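HTH-type transcriptional activator AmpR (Citrobacter freundii, PDB 3KOS) regulates expression of the AmpC beta-lactamase gene as a LysR-family, DNA-binding transcription factor, of which this chain is the effector-binding domain. Local coordinates at residues P105-Y110 / L143-A148; I41-S46 / R197-W202; Q96-I101 / Q120-A125; F28-D33 / T204-K209; L117-Q120 / P126-P129. All coordinates share one frame; numbering follows the deposited sequence.

Contact 1 of 5, residues P105-Y110 / L143-A148; sequences PLLRSY and LEAAQA. Unlike the reference sequence in segment 143-148: Ala148 (reference Gly).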
# COMPACT_ATOMS: atom_id res chain seq x y z
N PRO A 105 16.96 10.34 5.94
CA PRO A 105 16.50 10.24 4.56
C PRO A 105 15.06 10.72 4.48
O PRO A 105 14.37 10.73 5.49
CB PRO A 105 16.56 8.73 4.28
CG PRO A 105 17.54 8.20 5.27
CD PRO A 105 17.36 9.04 6.50
N LEU A 106 14.62 11.12 3.29
CA LEU A 106 13.27 11.62 3.12
C LEU A 106 12.42 10.59 2.39
O LEU A 106 12.90 9.91 1.50
CB LEU A 106 13.28 12.95 2.36
CG LEU A 106 14.06 14.09 3.04
CD1 LEU A 106 14.11 15.31 2.13
CD2 LEU A 106 13.42 14.45 4.38
N LEU A 107 11.16 10.49 2.78
CA LEU A 107 10.21 9.62 2.11
C LEU A 107 9.16 10.52 1.49
O LEU A 107 8.65 11.44 2.14
CB LEU A 107 9.52 8.69 3.12
CG LEU A 107 10.44 8.01 4.15
CD1 LEU A 107 9.66 7.10 5.09
CD2 LEU A 107 11.56 7.23 3.48
N ARG A 108 8.84 10.27 0.22
CA ARG A 108 7.83 11.07 -0.47
C ARG A 108 7.04 10.23 -1.47
O ARG A 108 7.39 9.08 -1.75
CB ARG A 108 8.49 12.25 -1.19
CG ARG A 108 9.42 11.87 -2.32
CD ARG A 108 9.66 13.07 -3.21
NE ARG A 108 10.69 12.84 -4.22
CZ ARG A 108 10.47 12.28 -5.41
NH1 ARG A 108 9.26 11.86 -5.74
NH2 ARG A 108 11.47 12.13 -6.26
N SER A 109 5.96 10.81 -1.99
CA SER A 109 5.18 10.16 -3.03
C SER A 109 5.83 10.42 -4.39
O SER A 109 6.90 11.01 -4.46
CB SER A 109 3.76 10.72 -3.06
OG SER A 109 3.77 11.98 -3.73
N TYR A 110 5.17 9.99 -5.45
CA TYR A 110 5.66 10.23 -6.81
C TYR A 110 5.66 11.71 -7.21
O TYR A 110 6.13 12.05 -8.29
CB TYR A 110 4.85 9.44 -7.82
CG TYR A 110 5.26 8.00 -7.99
CD1 TYR A 110 5.45 7.17 -6.89
CD2 TYR A 110 5.43 7.46 -9.26
CE1 TYR A 110 5.81 5.83 -7.05
CE2 TYR A 110 5.79 6.13 -9.43
CZ TYR A 110 5.97 5.32 -8.32
OH TYR A 110 6.32 4.00 -8.50
N LEU A 143 4.15 5.08 5.21
CA LEU A 143 4.07 5.19 6.68
C LEU A 143 4.53 3.93 7.39
O LEU A 143 4.95 3.98 8.55
CB LEU A 143 2.66 5.60 7.14
CG LEU A 143 2.46 7.11 7.33
CD1 LEU A 143 3.27 7.63 8.51
CD2 LEU A 143 2.81 7.89 6.05
N GLU A 144 4.45 2.79 6.71
CA GLU A 144 5.07 1.58 7.24
C GLU A 144 6.57 1.77 7.31
O GLU A 144 7.20 1.44 8.31
CB GLU A 144 4.71 0.34 6.41
CG GLU A 144 3.26 -0.09 6.56
CD GLU A 144 2.91 -0.43 8.01
OE1 GLU A 144 2.02 0.25 8.58
OE2 GLU A 144 3.54 -1.35 8.57
N ALA A 145 7.15 2.31 6.23
CA ALA A 145 8.59 2.57 6.21
C ALA A 145 8.97 3.60 7.27
O ALA A 145 10.00 3.46 7.93
CB ALA A 145 9.02 3.05 4.82
N ALA A 146 8.15 4.63 7.43
CA ALA A 146 8.39 5.65 8.46
C ALA A 146 8.31 5.07 9.88
O ALA A 146 9.13 5.42 10.74
CB ALA A 146 7.42 6.83 8.31
N GLN A 147 7.35 4.19 10.14
CA GLN A 147 7.27 3.57 11.46
C GLN A 147 8.54 2.78 11.76
O GLN A 147 8.95 2.69 12.92
CB GLN A 147 6.07 2.63 11.57
CG GLN A 147 4.73 3.33 11.60
CD GLN A 147 3.62 2.33 11.50
OE1 GLN A 147 3.34 1.60 12.45
NE2 GLN A 147 2.99 2.27 10.34
N ALA A 148 9.15 2.22 10.72
CA ALA A 148 10.37 1.43 10.87
C ALA A 148 11.61 2.30 11.03
O ALA A 148 12.72 1.79 11.20
CB ALA A 148 10.55 0.48 9.67
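In the alpha/beta core of this LysR effector-binding domain, a member of the periplasmic-binding-protein clan, strand 106-109 lies against helix 139-147, with Leu107 set over Ala145 and Ala146. One methyl does the work. Leu107 CD1 comes to 3.7 Å from Ala146 N and stands 3.9 Å from Ala146 CB, with Ala145 CB at 4.1 Å, so it rests on the helix backbone where two small side chains flank it. The leucine gets there with CG anti to its own carbonyl carbon (chi1 -45°) and CD1 carried straight on beyond it, pointing at the helix. No hydrogen bond crosses, and all three residues are buried.

Strand 106-109 runs parallel to strand 133-136, the two joined by a beta-alpha-beta crossover through helix 114-121. On the helix side Ala145 also packs on Phe28 of the second subunit, which brings the contact close to the dimer interface. Further round the helix, Gln147 folds back over its own turn: Leu143 O takes Gln147 N at 2.9 Å from one face of the carbonyl plane and Gln147 NE2 at 3.2 Å from the opposite face.

Contact 2 of 5, residues I41-S46 / R197-W202; sequences IDLHIS and REFSRW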
# COMPACT_ATOMS: atom_id res chain seq x y z
N ILE A 41 -27.79 -2.18 -0.61
CA ILE A 41 -26.73 -2.00 -1.59
C ILE A 41 -25.61 -3.04 -1.38
O ILE A 41 -25.14 -3.23 -0.27
CB ILE A 41 -26.16 -0.56 -1.55
CG1 ILE A 41 -27.24 0.43 -2.00
CG2 ILE A 41 -24.92 -0.45 -2.44
CD1 ILE A 41 -26.87 1.87 -1.83
N ASP A 42 -25.25 -3.71 -2.47
CA ASP A 42 -24.19 -4.72 -2.47
C ASP A 42 -22.91 -4.01 -2.90
O ASP A 42 -22.65 -3.80 -4.09
CB ASP A 42 -24.57 -5.84 -3.44
CG ASP A 42 -23.47 -6.88 -3.61
OD1 ASP A 42 -22.54 -6.94 -2.78
OD2 ASP A 42 -23.54 -7.63 -4.61
N LEU A 43 -22.12 -3.62 -1.91
CA LEU A 43 -20.95 -2.79 -2.15
C LEU A 43 -19.72 -3.65 -2.40
O LEU A 43 -19.32 -4.43 -1.54
CB LEU A 43 -20.73 -1.87 -0.94
CG LEU A 43 -19.53 -0.93 -0.98
CD1 LEU A 43 -19.61 -0.06 -2.22
CD2 LEU A 43 -19.50 -0.08 0.28
N HIS A 44 -19.12 -3.49 -3.58
CA HIS A 44 -17.90 -4.20 -3.93
C HIS A 44 -16.73 -3.21 -3.88
O HIS A 44 -16.60 -2.36 -4.75
CB HIS A 44 -18.00 -4.75 -5.35
CG HIS A 44 -19.02 -5.84 -5.50
ND1 HIS A 44 -18.69 -7.11 -5.92
CD2 HIS A 44 -20.35 -5.85 -5.26
CE1 HIS A 44 -19.78 -7.85 -5.95
NE2 HIS A 44 -20.80 -7.11 -5.55
N ILE A 45 -15.89 -3.33 -2.86
CA ILE A 45 -14.78 -2.41 -2.70
C ILE A 45 -13.47 -3.04 -3.15
O ILE A 45 -13.18 -4.19 -2.81
CB ILE A 45 -14.61 -1.99 -1.25
CG1 ILE A 45 -15.87 -1.25 -0.80
CG2 ILE A 45 -13.37 -1.13 -1.08
CD1 ILE A 45 -15.83 -0.84 0.63
N SER A 46 -12.69 -2.29 -3.92
CA SER A 46 -11.33 -2.70 -4.26
C SER A 46 -10.43 -1.50 -4.02
O SER A 46 -10.91 -0.37 -4.05
CB SER A 46 -11.25 -3.15 -5.72
OG SER A 46 -11.64 -2.11 -6.59
N ARG A 197 -25.90 7.35 -6.15
CA ARG A 197 -26.34 8.60 -5.55
C ARG A 197 -26.43 8.45 -4.04
O ARG A 197 -26.07 9.35 -3.29
CB ARG A 197 -27.70 9.05 -6.13
CG ARG A 197 -27.63 9.62 -7.54
CD ARG A 197 -29.00 10.18 -8.01
NE ARG A 197 -29.92 9.10 -8.34
CZ ARG A 197 -29.97 8.51 -9.53
NH1 ARG A 197 -29.16 8.90 -10.50
NH2 ARG A 197 -30.83 7.52 -9.76
N GLU A 198 -26.92 7.30 -3.60
CA GLU A 198 -27.08 7.05 -2.17
C GLU A 198 -25.74 6.94 -1.45
O GLU A 198 -25.55 7.53 -0.39
CB GLU A 198 -27.95 5.81 -1.95
CG GLU A 198 -29.42 6.13 -2.24
CD GLU A 198 -30.33 4.93 -2.25
OE1 GLU A 198 -29.83 3.78 -2.26
OE2 GLU A 198 -31.56 5.13 -2.26
N PHE A 199 -24.82 6.19 -2.04
CA PHE A 199 -23.48 6.11 -1.45
C PHE A 199 -22.80 7.48 -1.38
O PHE A 199 -22.22 7.83 -0.35
CB PHE A 199 -22.61 5.12 -2.22
CG PHE A 199 -21.21 5.01 -1.68
CD1 PHE A 199 -20.21 5.83 -2.15
CD2 PHE A 199 -20.92 4.12 -0.65
CE1 PHE A 199 -18.92 5.75 -1.64
CE2 PHE A 199 -19.64 4.03 -0.14
CZ PHE A 199 -18.63 4.85 -0.64
N SER A 200 -22.87 8.25 -2.46
CA SER A 200 -22.25 9.58 -2.48
C SER A 200 -22.85 10.49 -1.43
O SER A 200 -22.13 11.22 -0.74
CB SER A 200 -22.44 10.26 -3.84
OG SER A 200 -21.70 9.58 -4.82
N ARG A 201 -24.18 10.48 -1.33
CA ARG A 201 -24.85 11.31 -0.33
C ARG A 201 -24.45 10.89 1.08
O ARG A 201 -24.20 11.73 1.94
CB ARG A 201 -26.38 11.26 -0.48
CG ARG A 201 -26.91 11.93 -1.74
CD ARG A 201 -28.40 12.29 -1.60
NE ARG A 201 -29.24 11.15 -1.24
CZ ARG A 201 -30.02 10.49 -2.08
NH1 ARG A 201 -30.10 10.85 -3.36
NH2 ARG A 201 -30.74 9.46 -1.65
N TRP A 202 -24.42 9.58 1.32
CA TRP A 202 -24.05 9.07 2.63
C TRP A 202 -22.63 9.52 3.02
O TRP A 202 -22.39 9.98 4.13
CB TRP A 202 -24.11 7.55 2.67
CG TRP A 202 -23.38 7.01 3.86
CD1 TRP A 202 -23.83 6.97 5.15
CD2 TRP A 202 -22.05 6.47 3.88
NE1 TRP A 202 -22.88 6.42 5.97
CE2 TRP A 202 -21.77 6.11 5.22
CE3 TRP A 202 -21.08 6.24 2.90
CZ2 TRP A 202 -20.56 5.54 5.60
CZ3 TRP A 202 -19.86 5.67 3.28
CH2 TRP A 202 -19.61 5.34 4.62
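Glu198 OE1 is hydrogen-bonded to His40 NE2, just before strand 41-48, and the same oxygen lies against the strand's first side chain, 3.5 Å from Ile41 CD1. The histidine thus holds OE1 while the isoleucine methyl touches it. The glutamate chain is extended beyond CG, carrying OE1 out to His40; nearer the helix, Glu198 CB stands 4.1 Å from Ile41 CD1. A protonated His40 would probably strengthen the pairing.

One residue along the helix the chemistry turns apolar. Leu43 and Phe199 meet at about a right angle, with Leu43 CD2 reaching Phe199 CE2 at 4.1 Å in an oblique approach to the ring. Both side chains leave their backbones with CG anti to the backbone N (chi1 179° in each), which turns the leucine methyl and the ring toward each other between strand and helix.

Asp42 and His44 belong to the other side of the strand. There His44 NE2 donates to Asp42 OD2 at 2.9 Å, the oxygen lying near the imidazole plane while the donor sits above the carboxylate plane. Asp42 OD1 holds a MES molecule, probably from the crystallisation liquor.

Strand 41-48 is an outermost strand of the six-stranded mixed sheet, paired in parallel with strand 12-19, and Ile45 continues the backbone pairing into the second subunit. Helix 194-209 lies over one side of this sheet beside helix 20-37, whose Phe34 touches Ile41, Leu43 and Phe199.

Contact 3 of 5, residues Q96-I101 / Q120-A125; sequences QTPADI and QTVGEA. Unlike the reference sequence in segment 120-125: Thr121 (reference Ala), Val122 (reference Ala).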
# COMPACT_ATOMS: atom_id res chain seq x y z
N GLN A 96 14.14 18.93 16.45
CA GLN A 96 13.65 20.07 17.22
C GLN A 96 13.22 21.20 16.30
O GLN A 96 12.28 21.95 16.61
CB GLN A 96 14.71 20.55 18.22
CG GLN A 96 14.89 19.63 19.42
CD GLN A 96 15.81 18.44 19.15
OE1 GLN A 96 16.87 18.58 18.54
NE2 GLN A 96 15.41 17.26 19.64
N THR A 97 13.89 21.32 15.16
CA THR A 97 13.55 22.33 14.16
C THR A 97 13.43 21.67 12.78
O THR A 97 13.94 20.57 12.57
CB THR A 97 14.61 23.44 14.09
OG1 THR A 97 15.82 22.92 13.54
CG2 THR A 97 14.90 23.99 15.48
N PRO A 98 12.76 22.34 11.84
CA PRO A 98 12.59 21.74 10.51
C PRO A 98 13.90 21.30 9.85
O PRO A 98 13.92 20.26 9.18
CB PRO A 98 11.94 22.87 9.71
CG PRO A 98 11.12 23.59 10.74
CD PRO A 98 11.95 23.55 12.00
N ALA A 99 14.99 22.05 10.04
CA ALA A 99 16.26 21.66 9.43
C ALA A 99 16.73 20.29 9.92
O ALA A 99 17.43 19.57 9.20
CB ALA A 99 17.32 22.73 9.69
N ASP A 100 16.35 19.92 11.13
CA ASP A 100 16.74 18.64 11.72
C ASP A 100 16.20 17.45 10.93
O ASP A 100 16.73 16.35 11.02
CB ASP A 100 16.28 18.55 13.18
CG ASP A 100 17.08 19.45 14.11
OD1 ASP A 100 18.22 19.82 13.76
OD2 ASP A 100 16.56 19.80 15.18
N ILE A 101 15.12 17.67 10.18
CA ILE A 101 14.55 16.61 9.36
C ILE A 101 15.62 16.04 8.43
O ILE A 101 15.65 14.84 8.15
CB ILE A 101 13.34 17.11 8.55
CG1 ILE A 101 12.15 17.35 9.50
CG2 ILE A 101 12.96 16.12 7.46
CD1 ILE A 101 10.97 18.09 8.87
N GLN A 120 9.93 25.13 1.89
CA GLN A 120 9.72 26.50 1.44
C GLN A 120 8.67 27.21 2.31
O GLN A 120 8.87 28.36 2.72
CB GLN A 120 9.29 26.49 -0.03
CG GLN A 120 8.94 27.86 -0.62
CD GLN A 120 8.48 27.78 -2.07
OE1 GLN A 120 7.39 27.30 -2.37
NE2 GLN A 120 9.32 28.28 -2.98
N THR A 121 7.59 26.51 2.62
CA THR A 121 6.50 27.06 3.44
C THR A 121 6.94 27.42 4.85
O THR A 121 6.45 28.40 5.42
CB THR A 121 5.31 26.07 3.51
OG1 THR A 121 4.79 25.87 2.19
CG2 THR A 121 4.21 26.58 4.42
N VAL A 122 7.85 26.64 5.42
CA VAL A 122 8.32 26.93 6.77
C VAL A 122 9.60 27.77 6.77
O VAL A 122 10.19 28.01 7.81
CB VAL A 122 8.54 25.65 7.63
CG1 VAL A 122 7.23 24.91 7.82
CG2 VAL A 122 9.60 24.74 7.00
N GLY A 123 10.02 28.21 5.59
CA GLY A 123 11.11 29.17 5.49
C GLY A 123 12.50 28.57 5.37
O GLY A 123 13.48 29.25 5.66
N GLU A 124 12.58 27.32 4.94
CA GLU A 124 13.87 26.64 4.76
C GLU A 124 14.15 26.44 3.29
O GLU A 124 13.24 26.48 2.45
CB GLU A 124 13.88 25.28 5.45
CG GLU A 124 13.69 25.33 6.95
CD GLU A 124 14.96 25.70 7.69
OE1 GLU A 124 16.06 25.44 7.15
OE2 GLU A 124 14.85 26.23 8.81
N ALA A 125 15.42 26.23 2.96
CA ALA A 125 15.79 25.91 1.59
C ALA A 125 15.40 24.46 1.31
O ALA A 125 15.29 23.66 2.23
CB ALA A 125 17.28 26.11 1.40
O HOH W 1 15.15 24.84 10.96
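Pro98 and Val122 meet at an oblique angle, the pyrrolidine ring laid against one methyl: Val122 CG2 is 4.0 Å from Pro98 CB and only slightly farther from CG of the same ring. With chi1 of Val122 at -63°, CG1 stands anti to the carbonyl carbon, which leaves CG2 between the backbone N and the carbonyl carbon, facing the proline. Glu124 comes in beside it, with CG 4.1 Å from Pro98 CB, and then bends sharply at chi2 (-80°). The bend swings the carboxylate along the 96-101 segment, where Glu124 OE1 passes 3.9 Å from Ala99 CB.

The other carboxylate oxygen makes the polar link through a water. The water donates to Glu124 OE2 at 2.6 Å and accepts from Ala99 N at 2.9 Å, with Thr97 OG1 a weak third partner. Glu124 thus reaches a backbone N-H at the start of the short helical turn 98-101.

Each segment is shaped by bonds of its own. Asp100 OD2 folds back on the residues before the turn, accepting from Gln96 N on its anti lone pair and from Thr97 N above the carboxylate plane. On the other segment a Schellman motif ends helix 114-121: Gly123, at positive phi, bonds back to Gln120 O, and Glu124 N returns to Met119 O.

This is a surface contact, joining the loop before strand 106-109 to the end of helix 114-121. Its polar part passes through one bridging water, while the direct touches are van der Waals contacts round Pro98 and Ala99.

Contact 4 of 5, residues F28-D33 / T204-K209; sequences FPLLSD and TGVLHK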
# COMPACT_ATOMS: atom_id res chain seq x y z
N PHE A 28 -13.01 2.61 5.62
CA PHE A 28 -13.27 1.31 6.23
C PHE A 28 -13.92 1.43 7.62
O PHE A 28 -14.87 0.71 7.92
CB PHE A 28 -12.00 0.44 6.28
CG PHE A 28 -11.64 -0.17 4.95
CD1 PHE A 28 -12.47 -0.04 3.86
CD2 PHE A 28 -10.46 -0.90 4.81
CE1 PHE A 28 -12.14 -0.62 2.63
CE2 PHE A 28 -10.12 -1.48 3.60
CZ PHE A 28 -10.95 -1.34 2.51
N PRO A 29 -13.42 2.35 8.45
CA PRO A 29 -14.04 2.50 9.77
C PRO A 29 -15.50 2.94 9.69
O PRO A 29 -16.26 2.72 10.63
CB PRO A 29 -13.20 3.60 10.42
CG PRO A 29 -11.85 3.50 9.75
CD PRO A 29 -12.19 3.16 8.32
N LEU A 30 -15.87 3.57 8.57
CA LEU A 30 -17.23 4.08 8.41
C LEU A 30 -18.18 3.12 7.70
O LEU A 30 -19.38 3.38 7.62
CB LEU A 30 -17.21 5.41 7.65
CG LEU A 30 -16.50 6.54 8.38
CD1 LEU A 30 -16.31 7.73 7.47
CD2 LEU A 30 -17.28 6.93 9.63
N LEU A 31 -17.66 2.00 7.19
CA LEU A 31 -18.49 1.15 6.34
C LEU A 31 -19.73 0.59 7.05
O LEU A 31 -20.78 0.44 6.42
CB LEU A 31 -17.67 0.03 5.70
CG LEU A 31 -16.90 0.43 4.44
CD1 LEU A 31 -16.20 -0.80 3.85
CD2 LEU A 31 -17.81 1.09 3.40
N SER A 32 -19.63 0.28 8.34
CA SER A 32 -20.79 -0.28 9.03
C SER A 32 -21.91 0.75 9.11
O SER A 32 -23.09 0.39 9.11
CB SER A 32 -20.42 -0.83 10.42
OG SER A 32 -20.09 0.22 11.30
N ASP A 33 -21.56 2.03 9.17
CA ASP A 33 -22.57 3.08 9.14
C ASP A 33 -23.26 3.12 7.77
O ASP A 33 -24.47 3.34 7.70
CB ASP A 33 -21.98 4.45 9.46
CG ASP A 33 -23.05 5.51 9.65
OD1 ASP A 33 -23.82 5.40 10.63
OD2 ASP A 33 -23.13 6.46 8.84
N THR A 204 -20.45 11.97 1.73
CA THR A 204 -20.27 13.40 1.95
C THR A 204 -20.99 13.81 3.24
O THR A 204 -20.52 14.66 3.99
CB THR A 204 -20.77 14.23 0.76
OG1 THR A 204 -22.11 13.86 0.45
CG2 THR A 204 -19.90 13.98 -0.47
N GLY A 205 -22.11 13.16 3.53
CA GLY A 205 -22.86 13.45 4.74
C GLY A 205 -22.13 13.04 6.00
O GLY A 205 -22.07 13.79 6.97
N VAL A 206 -21.57 11.84 6.00
CA VAL A 206 -20.95 11.29 7.19
C VAL A 206 -19.61 11.96 7.46
O VAL A 206 -19.13 11.98 8.59
CB VAL A 206 -20.79 9.77 7.09
CG1 VAL A 206 -19.55 9.41 6.25
CG2 VAL A 206 -20.69 9.15 8.48
N LEU A 207 -19.00 12.52 6.42
CA LEU A 207 -17.77 13.28 6.60
C LEU A 207 -18.06 14.60 7.31
O LEU A 207 -17.26 15.04 8.14
CB LEU A 207 -17.05 13.49 5.26
CG LEU A 207 -16.41 12.18 4.78
CD1 LEU A 207 -15.89 12.28 3.35
CD2 LEU A 207 -15.30 11.77 5.73
N HIS A 208 -19.20 15.20 7.01
CA HIS A 208 -19.60 16.47 7.64
C HIS A 208 -19.94 16.28 9.11
O HIS A 208 -19.63 17.13 9.94
CB HIS A 208 -20.78 17.09 6.90
N LYS A 209 -20.59 15.16 9.43
CA LYS A 209 -20.95 14.84 10.81
C LYS A 209 -19.71 14.62 11.67
O LYS A 209 -19.57 15.21 12.74
CB LYS A 209 -21.86 13.61 10.87
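Apolar contact comes first, and Val206 is its centre on the C-terminal helix. Leu30 and Val206 reach toward each other tip to tip, Leu30 CD1 meeting Val206 CG1 at 3.8 Å. The leucine extends from helix 20-37 with CG anti to its carbonyl carbon, while the valine's chi1 of 80° gives its two methyls separate tasks. Leu207, beside it, packs on Leu78 of strand 73-86 and on Cys26.

The second kind is a methyl against a carboxylate. Val206 CG2, anti to the backbone N, lies 3.6 Å from Asp33 OD2, the two side chains sliding past each other in opposite directions. This oxygen is held by a true polar partner: Trp202 NE1, one helical turn before Val206, is 2.9 Å from Asp33 OD2 in a probable hydrogen bond.

Backbone bonds shape the segment 28-33. Helix 20-37 is kinked here, with Leu31 N bonded to Phe28 O at 3.2 Å and Asp33 N bonded weakly to Leu30 O, each spanning three residues instead of four. Leu30 and Asp33, three residues apart, both point toward the other helix.

Between 28-33 and 204-209 there are thus van der Waals contacts near the surface and no hydrogen bond. The polar tie between the two helices comes a turn earlier, from Asp33 to Trp202, and the valine methyl lies against the very oxygen that takes the indole N-H.

Contact 5 of 5, residues L117-Q120 / P126-P129; sequences LWMQ and PPSP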
# COMPACT_ATOMS: atom_id res chain seq x y z
N LEU A 117 8.37 22.00 -1.30
CA LEU A 117 7.25 22.87 -0.98
C LEU A 117 7.03 23.02 0.53
O LEU A 117 6.77 24.12 1.01
CB LEU A 117 5.97 22.40 -1.67
CG LEU A 117 6.04 22.51 -3.20
CD1 LEU A 117 4.91 21.74 -3.87
CD2 LEU A 117 6.04 23.97 -3.65
N TRP A 118 7.13 21.93 1.28
CA TRP A 118 6.96 22.05 2.73
C TRP A 118 8.06 22.89 3.36
O TRP A 118 7.79 23.78 4.18
CB TRP A 118 6.87 20.68 3.42
CG TRP A 118 6.43 20.80 4.84
CD1 TRP A 118 5.15 20.86 5.30
CD2 TRP A 118 7.28 20.91 5.98
NE1 TRP A 118 5.14 20.99 6.66
CE2 TRP A 118 6.44 21.03 7.11
CE3 TRP A 118 8.67 20.91 6.16
CZ2 TRP A 118 6.95 21.15 8.40
CZ3 TRP A 118 9.16 21.03 7.44
CH2 TRP A 118 8.31 21.16 8.54
N MSE A 119 9.31 22.60 3.00
CA MSE A 119 10.45 23.37 3.49
C MSE A 119 10.27 24.85 3.15
O MSE A 119 10.45 25.71 4.00
CB MSE A 119 11.76 22.86 2.88
CG MSE A 119 12.19 21.49 3.41
SE MSE A 119 12.51 21.54 5.34
CE MSE A 119 13.01 19.66 5.64
N GLN A 120 9.93 25.13 1.89
CA GLN A 120 9.72 26.50 1.44
C GLN A 120 8.67 27.21 2.31
O GLN A 120 8.87 28.36 2.72
CB GLN A 120 9.29 26.49 -0.03
CG GLN A 120 8.94 27.86 -0.62
CD GLN A 120 8.48 27.78 -2.07
OE1 GLN A 120 7.39 27.30 -2.37
NE2 GLN A 120 9.32 28.28 -2.98
N PRO A 126 15.21 24.12 0.04
CA PRO A 126 14.87 22.74 -0.30
C PRO A 126 16.02 21.80 0.03
O PRO A 126 17.16 22.24 0.12
CB PRO A 126 14.65 22.78 -1.81
CG PRO A 126 15.32 24.04 -2.28
CD PRO A 126 15.23 25.00 -1.14
N PRO A 127 15.72 20.52 0.21
CA PRO A 127 16.80 19.55 0.45
C PRO A 127 17.74 19.52 -0.74
O PRO A 127 17.35 19.87 -1.85
CB PRO A 127 16.05 18.22 0.57
CG PRO A 127 14.64 18.59 0.91
CD PRO A 127 14.39 19.89 0.22
N SER A 128 18.98 19.11 -0.50
CA SER A 128 19.95 18.94 -1.57
C SER A 128 19.45 17.92 -2.59
O SER A 128 18.84 16.92 -2.22
CB SER A 128 21.28 18.48 -1.00
OG SER A 128 22.00 17.73 -1.96
N PRO A 129 19.73 18.17 -3.88
CA PRO A 129 19.34 17.26 -4.96
C PRO A 129 19.93 15.86 -4.79
O PRO A 129 19.48 14.93 -5.45
CB PRO A 129 19.92 17.93 -6.21
CG PRO A 129 20.03 19.37 -5.84
CD PRO A 129 20.39 19.38 -4.39
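Met119, present as selenomethionine, lays its CG against the ring of Pro127, 4.2 Å from Pro127 CD, the two side chains meeting obliquely. A looser touch lies next to it, Met119 CB standing 4.4 Å from Pro126 CA. The side chain starts with CG anti to its carbonyl carbon (chi1 -70°), which puts CG beside Pro127. The bend at chi2 (-62°) then leads the selenium and CE away from the prolines, toward Pro98 O in the loop before strand 106-109.

The next shell positions both partners. Ala125 O packs against Met119 CB, where the chain has turned back along helix 114-121 after its end. Pro126, Pro127 and Ser128 follow in an extended, polyproline-II-like conformation, from which both rings reach the helix, Pro126 at Ala116 and Pro127 at Trp115. Pro127 CG also meets Leu106 CD1 at 3.5 Å.

Farther out, Trp118 leaves the helix in another direction: its NE1 bonds to Thr175 O, and its ring packs on Ile101 and Ile177. Ser128 OG, after the two prolines, is bonded to Thr130 N, close to strand 133-136.

No hydrogen bond joins 117-120 to 126-129, and neither Pro126 nor Pro127 has a backbone N-H to give. The return of the chain over its own helix is therefore held here by shape and van der Waals contact, with the buried selenomethionine filling the angle between helix, prolines and loop.

In the fold
Contact 1 is the buried one, a leucine on alanines in the domain core; contacts 3 and 4 lie at the surface, and contacts 2 and 5 are intermediate. Two clusters emerge on opposite sides of the chain's centre. Contacts 2 and 4 share helix 194-209 and join it to strand 41-48 and helix 20-37, each setting a methyl against a carboxylate that is bonded elsewhere. Contacts 3 and 5 share helix 114-121 and Gln120, one partly bridged by water, the other wholly apolar. Leu106 ties contact 1 to both, touching Ile101 and Pro127. Contacts 1, 2 and 4 reach the second subunit, whereas 3 and 5 do not.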